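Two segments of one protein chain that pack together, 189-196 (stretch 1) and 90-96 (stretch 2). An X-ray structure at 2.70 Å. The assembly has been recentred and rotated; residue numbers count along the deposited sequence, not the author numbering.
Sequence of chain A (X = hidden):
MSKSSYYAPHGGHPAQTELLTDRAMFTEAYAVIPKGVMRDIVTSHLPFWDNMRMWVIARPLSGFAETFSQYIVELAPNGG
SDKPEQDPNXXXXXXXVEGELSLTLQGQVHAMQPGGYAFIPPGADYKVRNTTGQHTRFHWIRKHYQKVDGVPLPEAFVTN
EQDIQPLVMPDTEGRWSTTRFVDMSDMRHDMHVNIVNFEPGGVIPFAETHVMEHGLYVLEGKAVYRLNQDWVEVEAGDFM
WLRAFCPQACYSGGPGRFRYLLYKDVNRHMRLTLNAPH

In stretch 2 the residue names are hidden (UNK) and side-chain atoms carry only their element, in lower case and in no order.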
# COMPACT_ATOMS: atom_id res chain seq x y z
N HIS A 189 35.97 -22.21 -12.23
CA HIS A 189 34.52 -22.15 -12.31
C HIS A 189 34.02 -20.79 -11.94
O HIS A 189 34.44 -20.21 -10.94
CB HIS A 189 33.86 -23.15 -11.37
CG HIS A 189 33.72 -24.50 -11.96
ND1 HIS A 189 34.65 -25.50 -11.77
CD2 HIS A 189 32.78 -25.02 -12.78
CE1 HIS A 189 34.29 -26.57 -12.45
NE2 HIS A 189 33.16 -26.30 -13.08
N ASP A 190 33.10 -20.28 -12.75
CA ASP A 190 32.54 -18.97 -12.50
C ASP A 190 31.08 -19.08 -12.08
O ASP A 190 30.34 -18.10 -12.04
CB ASP A 190 32.70 -18.07 -13.74
CG ASP A 190 31.83 -18.50 -14.91
OD1 ASP A 190 31.39 -19.66 -14.97
OD2 ASP A 190 31.59 -17.65 -15.80
N MSE A 191 30.67 -20.29 -11.73
CA MSE A 191 29.31 -20.52 -11.29
C MSE A 191 29.22 -21.80 -10.49
O MSE A 191 29.94 -22.76 -10.74
CB MSE A 191 28.36 -20.64 -12.49
CG MSE A 191 28.48 -21.97 -13.21
SE MSE A 191 26.92 -22.30 -14.30
CE MSE A 191 27.53 -23.88 -15.27
N HIS A 192 28.32 -21.80 -9.52
CA HIS A 192 28.12 -22.97 -8.70
C HIS A 192 26.64 -23.34 -8.77
O HIS A 192 25.77 -22.46 -8.80
CB HIS A 192 28.50 -22.70 -7.24
CG HIS A 192 29.97 -22.50 -7.01
ND1 HIS A 192 30.45 -21.83 -5.91
CD2 HIS A 192 31.05 -22.92 -7.70
CE1 HIS A 192 31.77 -21.85 -5.92
NE2 HIS A 192 32.17 -22.51 -7.00
N VAL A 193 26.37 -24.63 -8.83
CA VAL A 193 25.01 -25.15 -8.84
C VAL A 193 25.06 -26.22 -7.75
O VAL A 193 25.56 -27.32 -7.98
CB VAL A 193 24.65 -25.80 -10.20
CG1 VAL A 193 23.21 -26.26 -10.20
CG2 VAL A 193 24.88 -24.82 -11.33
N ASN A 194 24.59 -25.88 -6.56
CA ASN A 194 24.59 -26.83 -5.43
C ASN A 194 23.17 -27.14 -5.01
O ASN A 194 22.21 -26.70 -5.64
CB ASN A 194 25.33 -26.25 -4.22
CG ASN A 194 26.62 -25.54 -4.59
OD1 ASN A 194 27.51 -26.13 -5.23
ND2 ASN A 194 26.74 -24.28 -4.18
N ILE A 195 23.04 -27.90 -3.93
CA ILE A 195 21.75 -28.24 -3.37
C ILE A 195 21.82 -27.94 -1.89
O ILE A 195 22.68 -28.46 -1.18
CB ILE A 195 21.41 -29.72 -3.55
CG1 ILE A 195 21.53 -30.11 -5.01
CG2 ILE A 195 19.97 -29.98 -3.05
CD1 ILE A 195 21.21 -31.56 -5.28
N VAL A 196 20.92 -27.08 -1.42
CA VAL A 196 20.89 -26.71 -0.02
C VAL A 196 19.96 -27.68 0.70
O VAL A 196 18.82 -27.89 0.28
CB VAL A 196 20.38 -25.27 0.14
CG1 VAL A 196 20.47 -24.84 1.59
CG2 VAL A 196 21.19 -24.36 -0.76
N UNK A 90 28.22 -20.80 -24.10
CA UNK A 90 27.34 -21.31 -23.07
C UNK A 90 27.93 -22.49 -22.30
O UNK A 90 28.40 -23.47 -22.88
c UNK A 90 26.01 -21.72 -23.69
N UNK A 91 27.92 -22.38 -20.97
CA UNK A 91 28.39 -23.47 -20.13
C UNK A 91 27.10 -24.03 -19.55
O UNK A 91 26.07 -23.35 -19.58
o UNK A 91 29.87 -20.19 -17.09
c UNK A 91 28.64 -21.98 -18.07
o UNK A 91 30.07 -22.17 -16.15
c UNK A 91 29.59 -21.41 -17.03
c UNK A 91 29.31 -22.94 -19.02
N UNK A 92 27.12 -25.26 -19.05
CA UNK A 92 25.90 -25.84 -18.51
C UNK A 92 26.08 -26.81 -17.35
O UNK A 92 27.19 -27.21 -16.99
c UNK A 92 25.12 -26.55 -19.64
N UNK A 93 24.94 -27.17 -16.76
CA UNK A 93 24.87 -28.12 -15.68
C UNK A 93 23.58 -28.90 -15.91
O UNK A 93 22.49 -28.31 -16.00
c UNK A 93 26.11 -26.70 -14.03
c UNK A 93 24.57 -28.48 -13.23
c UNK A 93 24.81 -27.44 -14.30
N UNK A 94 23.70 -30.21 -16.05
CA UNK A 94 22.55 -31.07 -16.27
C UNK A 94 22.27 -31.81 -14.97
O UNK A 94 23.18 -32.36 -14.35
c UNK A 94 22.51 -30.39 -19.25
c UNK A 94 22.95 -32.78 -19.78
c UNK A 94 22.83 -32.07 -17.40
c UNK A 94 22.28 -31.81 -18.82
N UNK A 95 21.01 -31.81 -14.57
CA UNK A 95 20.62 -32.47 -13.34
C UNK A 95 19.34 -33.26 -13.54
O UNK A 95 18.25 -32.69 -13.55
c UNK A 95 18.38 -32.48 -9.22
c UNK A 95 20.39 -31.43 -12.24
c UNK A 95 20.95 -32.77 -10.21
c UNK A 95 19.30 -33.22 -8.51
c UNK A 95 20.02 -32.03 -10.93
c UNK A 95 20.60 -33.36 -9.01
c UNK A 95 18.73 -31.89 -10.42
N UNK A 96 19.47 -34.57 -13.69
CA UNK A 96 18.30 -35.39 -13.92
C UNK A 96 17.48 -35.63 -12.65
O UNK A 96 18.02 -35.98 -11.61
c UNK A 96 19.77 -37.36 -13.73
c UNK A 96 17.48 -37.64 -14.66
c UNK A 96 18.70 -36.73 -14.56

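Stretch 2 runs as a strand alongside the strand 191-196 of stretch 1. The two point almost the same way, with 9° between their N-to-C directions, and their axes approach to 8.9 Å, a spacing bridged mainly by side chains.

Position 90 carries a single side-chain carbon, which touches nothing on stretch 1. One carbon and nothing further identifies Ala90, which takes no part in the contact.

At position 91 there are three side-chain carbons in an unbranched chain, the third bearing two oxygens. The first carbon points toward stretch 1, and the chain carries its terminal group to the carboxylate of Asp190 and the methyl end of Met191. Three carbons ending in a pair of oxygens could be a carboxylate only, since an amide would have one nitrogen, and the residue is Glu91. Its OE1 lies 2.7 Å from OD1 of Asp190, and its OE2 is 3.2 Å from CE of Met191, the selenomethionine methyl. Two acid oxygens as close as 2.7 Å suggest that one of the groups is protonated, although the coordinates do not settle the point.

Position 92 again has one side-chain carbon, here directed away from stretch 1, as expected from the alternation of a strand; its backbone O nevertheless lies near the methyl of Met191. This is Ala92, with O 3.8 Å from CE of Met191.

Position 93 shows three carbons, the first carrying the other two, and one branch carbon meets both Met191 and Val193. Branching at the first carbon, with no oxygen, gives Val93. Its CA-to-CB bond points toward stretch 1, chi1 is t, and CG2 lies 3.4 Å from CE of Met191 and 3.5 Å from CG2 of Val193. The CA atoms of Val93 and Val193 are 7.5 Å apart, which puts them in register.

Four carbons, forked at the second, make up the side chain of position 94, which stays out of reach of stretch 1. The late fork distinguishes Leu94.

Position 95 has one carbon followed by a six-membered carbon ring, without any oxygen at its tip, and the far end of the ring meets Ile195. It is therefore Phe95. The CA-to-CB bond points toward stretch 1, chi1 is t (-178°), and CZ lies 4.1 Å from CD1 of Ile195, an oblique approach.

Position 96 carries three carbons forked at the first, out of reach of stretch 1, the pattern of Val96.

The contact rests on alternate residues of each strand, with Asp190 added just before the first. Met191, Val193 and Ile195 face Glu91, Val93 and Phe95, while the intervening side chains make no close contact across the gap. The selenomethionine methyl and Val193 both pack on CG2 of Val93, Ile195 meets Phe95 in a separate, looser contact, and the two acidic groups meet at the N-terminal end. No clear hydrogen bond joins the stretches, and the 321 Å² buried between them comes largely from these facing side chains.

Stretch 2 (90-96) AEAVLFV
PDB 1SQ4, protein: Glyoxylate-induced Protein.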